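Local coordinates for sulfur oxidation protein soxB (Thermus thermophilus, PDB 2WDD) that hydrolyses the sulfur-sulfur bond of cysteine S-thiosulfonate in the Sox sulfur oxidation pathway, and carries two manganese ions, at residues K390-E395 / L530-R535; L110-K115 / P340-V345. All coordinates share one frame; numbering follows the deposited sequence.

Contact 1 (K390-E395 / L530-R535); sequences KAIYPE and LAEYLR
The methyl group of Ala391 meets the Tyr533 ring obliquely, with its CB 3.6 Å from CE1 of Tyr533 and equally near CD1. This is helix-to-helix packing at the surface of the 5'-nucleotidase-like C-terminal part of SoxB: the last turn of helix 380-392 lies against helix 526-537. Tyr533 has CG anti to its own backbone N (chi1 173°), which carries the ring along the flank of its helix to the Ala391 methyl. Tyr533 also touches Ala388, one turn earlier on helix 380-392.

Beside this pair, Ile392 reaches over with its CD1 methyl and crosses the Glu532 side chain at about a right angle. Both residues are modelled in two conformers, and the CD1 contacts hold for one of them, so they are less certain than the meeting of Ala391 with Tyr533. The carboxylate of Glu532 stays near Ile392 CD1 but finds its polar partner in Arg524, to which OE2 forms a salt bridge; that arginine also bonds Tyr393 OH, so it links the two segments indirectly. The chain leaves helical geometry at Tyr393. In the conformer that makes the contact, Ile392 CD1 lies 3.8 Å from Glu532 CB and 4.0 Å from Tyr533 CB.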
ATOM      1  N   LYS A 390      18.679   1.099 -18.188  1.00 10.78           N
ATOM      2  CA  LYS A 390      19.372   0.663 -19.400  1.00 10.85           C
ATOM      3  C   LYS A 390      20.086   1.818 -20.094  1.00 15.72           C
ATOM      4  O   LYS A 390      21.111   1.621 -20.744  1.00 15.36           O
ATOM      5  CB  LYS A 390      18.409  -0.034 -20.356  1.00 12.95           C
ATOM      6  CG  LYS A 390      18.033  -1.427 -19.888  1.00 14.90           C
ATOM      7  CD  LYS A 390      17.494  -2.260 -21.038  1.00 16.88           C
ATOM      8  CE  LYS A 390      17.322  -3.716 -20.646  1.00 18.83           C
ATOM      9  NZ  LYS A 390      17.108  -4.564 -21.853  1.00 22.48           N
ATOM     10  N   ALA A 391      19.549   3.026 -19.956  1.00 12.56           N
ATOM     11  CA  ALA A 391      20.182   4.187 -20.570  1.00 12.98           C
ATOM     12  C   ALA A 391      21.519   4.484 -19.899  1.00 16.35           C
ATOM     13  O   ALA A 391      22.495   4.828 -20.571  1.00 16.87           O
ATOM     14  CB  ALA A 391      19.263   5.424 -20.480  1.00 13.74           C
ATOM     15  N   ILE A 392      21.564   4.365 -18.576  1.00 12.22           N
ATOM     16  CA  ILE A 392      22.788   4.659 -17.843  0.50 12.60           C
ATOM     17  C   ILE A 392      23.738   3.473 -17.764  1.00 15.95           C
ATOM     18  O   ILE A 392      24.965   3.653 -17.680  1.00 15.60           O
ATOM     19  CB  ILE A 392      22.492   5.281 -16.475  0.50 15.65           C
ATOM     20  CG1 ILE A 392      21.802   6.637 -16.663  0.50 16.55           C
ATOM     21  CG2 ILE A 392      23.775   5.443 -15.665  0.50 16.68           C
ATOM     22  CD1 ILE A 392      21.212   7.193 -15.402  0.50 22.45           C
ATOM     23  N   TYR A 393      23.180   2.268 -17.827  1.00 12.82           N
ATOM     24  CA  TYR A 393      23.962   1.034 -17.799  1.00 11.93           C
ATOM     25  C   TYR A 393      23.552   0.137 -18.962  1.00 15.15           C
ATOM     26  O   TYR A 393      22.823  -0.840 -18.796  1.00 14.21           O
ATOM     27  CB  TYR A 393      23.734   0.292 -16.482  1.00 11.92           C
ATOM     28  CG  TYR A 393      24.043   1.131 -15.275  1.00 12.40           C
ATOM     29  CD1 TYR A 393      25.348   1.294 -14.843  1.00 14.16           C
ATOM     30  CD2 TYR A 393      23.030   1.764 -14.565  1.00 13.22           C
ATOM     31  CE1 TYR A 393      25.639   2.063 -13.739  1.00 14.17           C
ATOM     32  CE2 TYR A 393      23.306   2.539 -13.457  1.00 14.09           C
ATOM     33  CZ  TYR A 393      24.619   2.691 -13.047  1.00 19.85           C
ATOM     34  OH  TYR A 393      24.922   3.478 -11.958  1.00 16.33           O
ATOM     35  N   PRO A 394      24.016   0.472 -20.171  1.00 14.34           N
ATOM     36  CA  PRO A 394      23.678  -0.233 -21.411  1.00 14.20           C
ATOM     37  C   PRO A 394      23.996  -1.733 -21.419  1.00 17.17           C
ATOM     38  O   PRO A 394      23.405  -2.484 -22.195  1.00 17.94           O
ATOM     39  CB  PRO A 394      24.487   0.520 -22.478  1.00 16.19           C
ATOM     40  CG  PRO A 394      24.780   1.862 -21.871  1.00 21.57           C
ATOM     41  CD  PRO A 394      24.918   1.613 -20.398  1.00 16.74           C
ATOM     42  N   GLU A 395      24.900  -2.177 -20.543  1.00 13.21           N
ATOM     43  CA  GLU A 395      25.241  -3.592 -20.460  0.50 11.29           C
ATOM     44  C   GLU A 395      24.112  -4.436 -19.852  1.00 16.72           C
ATOM     45  O   GLU A 395      24.049  -5.649 -20.065  1.00 17.56           O
ATOM     46  CB  GLU A 395      26.521  -3.773 -19.640  0.50 11.76           C
ATOM     47  CG  GLU A 395      27.618  -2.767 -19.981  0.50 20.35           C
ATOM     48  CD  GLU A 395      27.727  -1.626 -18.976  0.50 31.85           C
ATOM     49  OE1 GLU A 395      28.859  -1.347 -18.529  0.50 30.75           O
ATOM     50  OE2 GLU A 395      26.705  -0.972 -18.670  0.50 10.62           O
ATOM     51  N   LEU A 530      17.710   7.553 -11.469  1.00  9.81           N
ATOM     52  CA  LEU A 530      16.551   8.141 -12.115  1.00  9.73           C
ATOM     53  C   LEU A 530      16.702   9.630 -12.352  1.00 12.59           C
ATOM     54  O   LEU A 530      16.381  10.120 -13.433  1.00 13.00           O
ATOM     55  CB  LEU A 530      15.293   7.882 -11.296  1.00  9.68           C
ATOM     56  CG  LEU A 530      14.918   6.403 -11.253  1.00 13.17           C
ATOM     57  CD1 LEU A 530      13.767   6.204 -10.300  1.00 12.21           C
ATOM     58  CD2 LEU A 530      14.557   5.901 -12.658  1.00 18.32           C
ATOM     59  N   ALA A 531      17.182  10.350 -11.342  1.00 11.22           N
ATOM     60  CA  ALA A 531      17.356  11.789 -11.473  1.00 11.77           C
ATOM     61  C   ALA A 531      18.384  12.098 -12.567  1.00 14.74           C
ATOM     62  O   ALA A 531      18.173  12.999 -13.363  1.00 14.59           O
ATOM     63  CB  ALA A 531      17.745  12.431 -10.147  1.00 13.01           C
ATOM     64  N   GLU A 532      19.462  11.318 -12.627  1.00 13.26           N
ATOM     65  CA  GLU A 532      20.485  11.509 -13.654  0.50 13.39           C
ATOM     66  C   GLU A 532      19.884  11.371 -15.050  1.00 17.28           C
ATOM     67  O   GLU A 532      20.145  12.181 -15.946  1.00 17.67           O
ATOM     68  CB  GLU A 532      21.602  10.479 -13.477  0.50 14.76           C
ATOM     69  CG  GLU A 532      22.745  10.957 -12.612  0.50 22.89           C
ATOM     70  CD  GLU A 532      23.828   9.912 -12.447  0.50 29.18           C
ATOM     71  OE1 GLU A 532      23.897   8.977 -13.270  0.50 22.84           O
ATOM     72  OE2 GLU A 532      24.605  10.022 -11.483  0.50 22.36           O
ATOM     73  N   TYR A 533      19.081  10.331 -15.242  1.00 13.35           N
ATOM     74  CA  TYR A 533      18.449  10.077 -16.524  1.00 12.42           C
ATOM     75  C   TYR A 533      17.456  11.184 -16.872  1.00 15.14           C
ATOM     76  O   TYR A 533      17.504  11.756 -17.959  1.00 15.32           O
ATOM     77  CB  TYR A 533      17.712   8.741 -16.475  1.00 13.30           C
ATOM     78  CG  TYR A 533      16.879   8.448 -17.703  1.00 12.23           C
ATOM     79  CD1 TYR A 533      17.477   8.189 -18.927  1.00 12.35           C
ATOM     80  CD2 TYR A 533      15.491   8.449 -17.636  1.00 13.00           C
ATOM     81  CE1 TYR A 533      16.708   7.885 -20.053  1.00 13.63           C
ATOM     82  CE2 TYR A 533      14.721   8.153 -18.750  1.00 13.84           C
ATOM     83  CZ  TYR A 533      15.330   7.888 -19.955  1.00 17.83           C
ATOM     84  OH  TYR A 533      14.554   7.595 -21.058  1.00 17.80           O
ATOM     85  N   LEU A 534      16.536  11.464 -15.953  1.00 12.83           N
ATOM     86  CA  LEU A 534      15.505  12.468 -16.194  1.00 12.38           C
ATOM     87  C   LEU A 534      16.051  13.863 -16.492  1.00 15.70           C
ATOM     88  O   LEU A 534      15.570  14.528 -17.415  1.00 15.81           O
ATOM     89  CB  LEU A 534      14.517  12.522 -15.022  1.00 11.77           C
ATOM     90  CG  LEU A 534      13.704  11.241 -14.799  1.00 14.46           C
ATOM     91  CD1 LEU A 534      12.873  11.370 -13.519  1.00 14.36           C
ATOM     92  CD2 LEU A 534      12.796  10.958 -15.991  1.00 14.66           C
ATOM     93  N   ARG A 535      17.029  14.315 -15.705  1.00 14.93           N
ATOM     94  CA  ARG A 535      17.624  15.641 -15.925  1.00 15.53           C
ATOM     95  C   ARG A 535      18.156  15.709 -17.349  1.00 17.56           C
ATOM     96  O   ARG A 535      17.967  16.700 -18.042  1.00 17.86           O
ATOM     97  CB  ARG A 535      18.807  15.884 -14.978  1.00 18.84           C
ATOM     98  CG  ARG A 535      18.486  15.913 -13.501  1.00 28.23           C
ATOM     99  CD  ARG A 535      19.787  15.946 -12.689  1.00 30.63           C
ATOM    100  NE  ARG A 535      19.540  16.060 -11.255  1.00 29.59           N
ATOM    101  CZ  ARG A 535      20.102  15.289 -10.333  1.00 38.81           C
ATOM    102  NH1 ARG A 535      20.961  14.346 -10.692  1.00 25.81           N
ATOM    103  NH2 ARG A 535      19.811  15.463  -9.051  1.00 27.38           N
TER

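Contact 2 (L110-K115 / P340-V345)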
ATOM      1  N   LEU A 110     -10.483  16.886   6.679  1.00 15.19           N
ATOM      2  CA  LEU A 110     -11.590  15.942   6.604  1.00 14.80           C
ATOM      3  C   LEU A 110     -11.810  15.197   7.921  1.00 17.27           C
ATOM      4  O   LEU A 110     -12.936  15.083   8.403  1.00 17.33           O
ATOM      5  CB  LEU A 110     -11.368  14.953   5.456  1.00 14.17           C
ATOM      6  CG  LEU A 110     -12.490  13.933   5.236  1.00 17.17           C
ATOM      7  CD1 LEU A 110     -13.841  14.641   5.091  1.00 17.37           C
ATOM      8  CD2 LEU A 110     -12.177  13.095   4.006  1.00 17.27           C
ATOM      9  N   ILE A 111     -10.736  14.679   8.513  1.00 13.95           N
ATOM     10  CA  ILE A 111     -10.857  13.970   9.780  1.00 12.64           C
ATOM     11  C   ILE A 111     -11.472  14.895  10.827  1.00 18.10           C
ATOM     12  O   ILE A 111     -12.358  14.494  11.579  1.00 17.70           O
ATOM     13  CB  ILE A 111      -9.482  13.440  10.256  1.00 14.28           C
ATOM     14  CG1 ILE A 111      -9.004  12.308   9.341  1.00 12.82           C
ATOM     15  CG2 ILE A 111      -9.538  12.982  11.719  1.00 14.49           C
ATOM     16  CD1 ILE A 111      -7.550  11.918   9.545  1.00 15.13           C
ATOM     17  N   ARG A 112     -10.986  16.129  10.883  1.00 17.55           N
ATOM     18  CA  ARG A 112     -11.494  17.084  11.867  1.00 17.67           C
ATOM     19  C   ARG A 112     -12.960  17.408  11.622  1.00 22.24           C
ATOM     20  O   ARG A 112     -13.749  17.505  12.559  1.00 22.84           O
ATOM     21  CB  ARG A 112     -10.651  18.359  11.858  1.00 17.58           C
ATOM     22  CG  ARG A 112      -9.325  18.179  12.554  1.00 19.19           C
ATOM     23  CD  ARG A 112      -8.483  19.421  12.471  1.00 21.08           C
ATOM     24  NE  ARG A 112      -7.191  19.215  13.112  1.00 20.78           N
ATOM     25  CZ  ARG A 112      -6.143  20.014  12.952  1.00 20.64           C
ATOM     26  NH1 ARG A 112      -6.238  21.080  12.172  1.00 18.79           N
ATOM     27  NH2 ARG A 112      -5.004  19.743  13.570  1.00 18.47           N
ATOM     28  N   ASP A 113     -13.319  17.573  10.357  1.00 19.75           N
ATOM     29  CA  ASP A 113     -14.701  17.873   9.993  1.00 19.58           C
ATOM     30  C   ASP A 113     -15.609  16.766  10.520  1.00 23.34           C
ATOM     31  O   ASP A 113     -16.587  17.018  11.226  1.00 22.95           O
ATOM     32  CB  ASP A 113     -14.830  17.977   8.472  1.00 21.14           C
ATOM     33  CG  ASP A 113     -16.264  18.180   8.016  1.00 29.87           C
ATOM     34  OD1 ASP A 113     -16.746  19.328   8.086  1.00 31.52           O
ATOM     35  OD2 ASP A 113     -16.883  17.212   7.524  1.00 30.59           O
ATOM     36  N   GLN A 114     -15.251  15.527  10.208  1.00 17.75           N
ATOM     37  CA  GLN A 114     -16.059  14.392  10.615  1.00 17.05           C
ATOM     38  C   GLN A 114     -16.105  14.176  12.115  1.00 21.27           C
ATOM     39  O   GLN A 114     -17.165  13.882  12.679  1.00 20.68           O
ATOM     40  CB  GLN A 114     -15.603  13.133   9.878  1.00 17.30           C
ATOM     41  CG  GLN A 114     -15.750  13.273   8.373  1.00 15.94           C
ATOM     42  CD  GLN A 114     -17.204  13.323   7.949  1.00 20.22           C
ATOM     43  OE1 GLN A 114     -17.959  12.393   8.215  1.00 18.61           O
ATOM     44  NE2 GLN A 114     -17.594  14.388   7.247  1.00 17.14           N
ATOM     45  N   LYS A 115     -14.960  14.318  12.770  1.00 18.73           N
ATOM     46  CA  LYS A 115     -14.910  14.129  14.213  1.00 18.81           C
ATOM     47  C   LYS A 115     -15.764  15.179  14.923  1.00 24.78           C
ATOM     48  O   LYS A 115     -16.477  14.860  15.871  1.00 24.94           O
ATOM     49  CB  LYS A 115     -13.468  14.184  14.728  1.00 20.25           C
ATOM     50  CG  LYS A 115     -13.326  13.728  16.173  1.00 27.30           C
ATOM     51  CD  LYS A 115     -11.872  13.480  16.543  1.00 31.60           C
ATOM     52  CE  LYS A 115     -11.715  13.304  18.045  1.00 35.23           C
ATOM     53  NZ  LYS A 115     -10.282  13.255  18.444  1.00 36.46           N
ATOM     54  N   PRO A 340     -11.691  22.322   3.129  1.00 20.12           N
ATOM     55  CA  PRO A 340     -11.060  23.517   3.694  1.00 20.79           C
ATOM     56  C   PRO A 340      -9.633  23.176   4.102  1.00 25.42           C
ATOM     57  O   PRO A 340      -9.262  21.998   4.178  1.00 24.68           O
ATOM     58  CB  PRO A 340     -11.902  23.803   4.941  1.00 22.54           C
ATOM     59  CG  PRO A 340     -12.550  22.510   5.278  1.00 26.27           C
ATOM     60  CD  PRO A 340     -12.795  21.826   3.967  1.00 21.95           C
ATOM     61  N   LYS A 341      -8.830  24.198   4.366  1.00 22.51           N
ATOM     62  CA  LYS A 341      -7.449  23.971   4.755  0.50 21.91           C
ATOM     63  C   LYS A 341      -7.325  23.661   6.237  1.00 25.99           C
ATOM     64  O   LYS A 341      -8.103  24.155   7.052  1.00 26.93           O
ATOM     65  CB  LYS A 341      -6.603  25.211   4.446  0.50 23.53           C
ATOM     66  CG  LYS A 341      -6.660  25.668   3.002  0.50 31.74           C
ATOM     67  CD  LYS A 341      -5.558  25.022   2.187  0.50 38.92           C
ATOM     68  CE  LYS A 341      -4.869  26.035   1.291  0.50 47.87           C
ATOM     69  NZ  LYS A 341      -3.684  25.447   0.610  0.50 55.72           N
ATOM     70  N   ALA A 342      -6.334  22.844   6.576  1.00 21.67           N
ATOM     71  CA  ALA A 342      -5.975  22.592   7.966  1.00 21.28           C
ATOM     72  C   ALA A 342      -4.735  23.478   8.108  1.00 23.56           C
ATOM     73  O   ALA A 342      -3.638  23.097   7.709  1.00 21.71           O
ATOM     74  CB  ALA A 342      -5.615  21.116   8.183  1.00 22.13           C
ATOM     75  N   GLU A 343      -4.948  24.714   8.553  1.00 21.23           N
ATOM     76  CA  GLU A 343      -3.881  25.703   8.617  1.00 20.99           C
ATOM     77  C   GLU A 343      -2.629  25.311   9.383  1.00 24.39           C
ATOM     78  O   GLU A 343      -1.522  25.607   8.937  1.00 24.84           O
ATOM     79  CB  GLU A 343      -4.410  27.066   9.070  1.00 22.44           C
ATOM     80  CG  GLU A 343      -5.502  27.627   8.164  1.00 31.56           C
ATOM     81  CD  GLU A 343      -5.001  27.959   6.766  1.00 53.58           C
ATOM     82  OE1 GLU A 343      -3.822  27.677   6.460  1.00 48.78           O
ATOM     83  OE2 GLU A 343      -5.794  28.501   5.967  1.00 50.25           O
ATOM     84  N   ASP A 344      -2.797  24.655  10.529  1.00 20.46           N
ATOM     85  CA  ASP A 344      -1.648  24.231  11.322  1.00 19.28           C
ATOM     86  C   ASP A 344      -0.784  23.226  10.569  1.00 22.00           C
ATOM     87  O   ASP A 344       0.450  23.264  10.650  1.00 22.23           O
ATOM     88  CB  ASP A 344      -2.056  23.702  12.705  1.00 20.86           C
ATOM     89  CG  ASP A 344      -3.076  22.566  12.642  1.00 25.89           C
ATOM     90  OD1 ASP A 344      -3.749  22.401  11.603  1.00 24.56           O
ATOM     91  OD2 ASP A 344      -3.219  21.863  13.668  1.00 25.47           O
ATOM     92  N   VAL A 345      -1.435  22.341   9.816  1.00 17.58           N
ATOM     93  CA  VAL A 345      -0.722  21.346   9.035  1.00 16.67           C
ATOM     94  C   VAL A 345       0.014  21.989   7.868  1.00 20.23           C
ATOM     95  O   VAL A 345       1.159  21.642   7.581  1.00 19.95           O
ATOM     96  CB  VAL A 345      -1.667  20.226   8.548  1.00 19.59           C
ATOM     97  CG1 VAL A 345      -0.919  19.267   7.620  1.00 19.73           C
ATOM     98  CG2 VAL A 345      -2.259  19.483   9.742  1.00 19.40           C
TER
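The guanidinium of Arg112 meets the carboxylate of Asp344 at its edge, close to its own plane, while the Ala342 methyl lies obliquely to it, its CB 4.0 Å from Arg112 NH1. The two flat groups are turned 35° from each other, and the salt bridge is end-on and bidentate. Arg112 NH2 donates to the syn lone pair of Asp344 OD2, 2.8 Å away; Arg112 NH1 donates to Asp344 OD1 at 2.9 Å, fairly straight (164°), also on the syn side but tilted out of the carboxylate plane. With the arginine chain extended from CG to NE, the guanidinium reaches well beyond its own helix to an acid arriving from the opposite direction.

Ala342 is the N-cap of helix 343-353, which places Asp344 in the first turn. Its CG sits between the backbone N and the carbonyl carbon (chi1 55°), a rotation that folds the carboxylate back toward the helix start and brings OD1 to Val345 N, where the bond is weak. The helix start would probably favour the carboxylate's negative charge. Arg112 NH2 also donates to Leu154 O, and a leucine in place of Arg112 would probably leave both the Asp344 carboxylate and this carbonyl without their mate. The bridge thus joins helix 104-120, helix 343-353 and the end of helix 146-155; Val345 packs on Trp151 and Met104, and Ile111 on Phe34 of strand 29-34.

From the N terminus come strand 29-34 and, several helices later, helix 104-120, which opens contact 2. The chain returns to it after 224 intervening residues, at the start of helix 343-353, having built the whole sheet that contains strands 202-207 to 300-304 and passed the manganese ligands Asp132, His163, His263, His286 and His288. Only afterwards does 390-395 open contact 1, whose loop of 134 residues contains the sheet of strands 398-401 to 524-525 and ends on helix 526-537. The two loops follow in series, neither nested nor crossed. Contact 2 ties helix 104-120 to the helix that follows strand 323-333; contact 1 ties two helices of the C-terminal part. Their centres are about 41 Å apart.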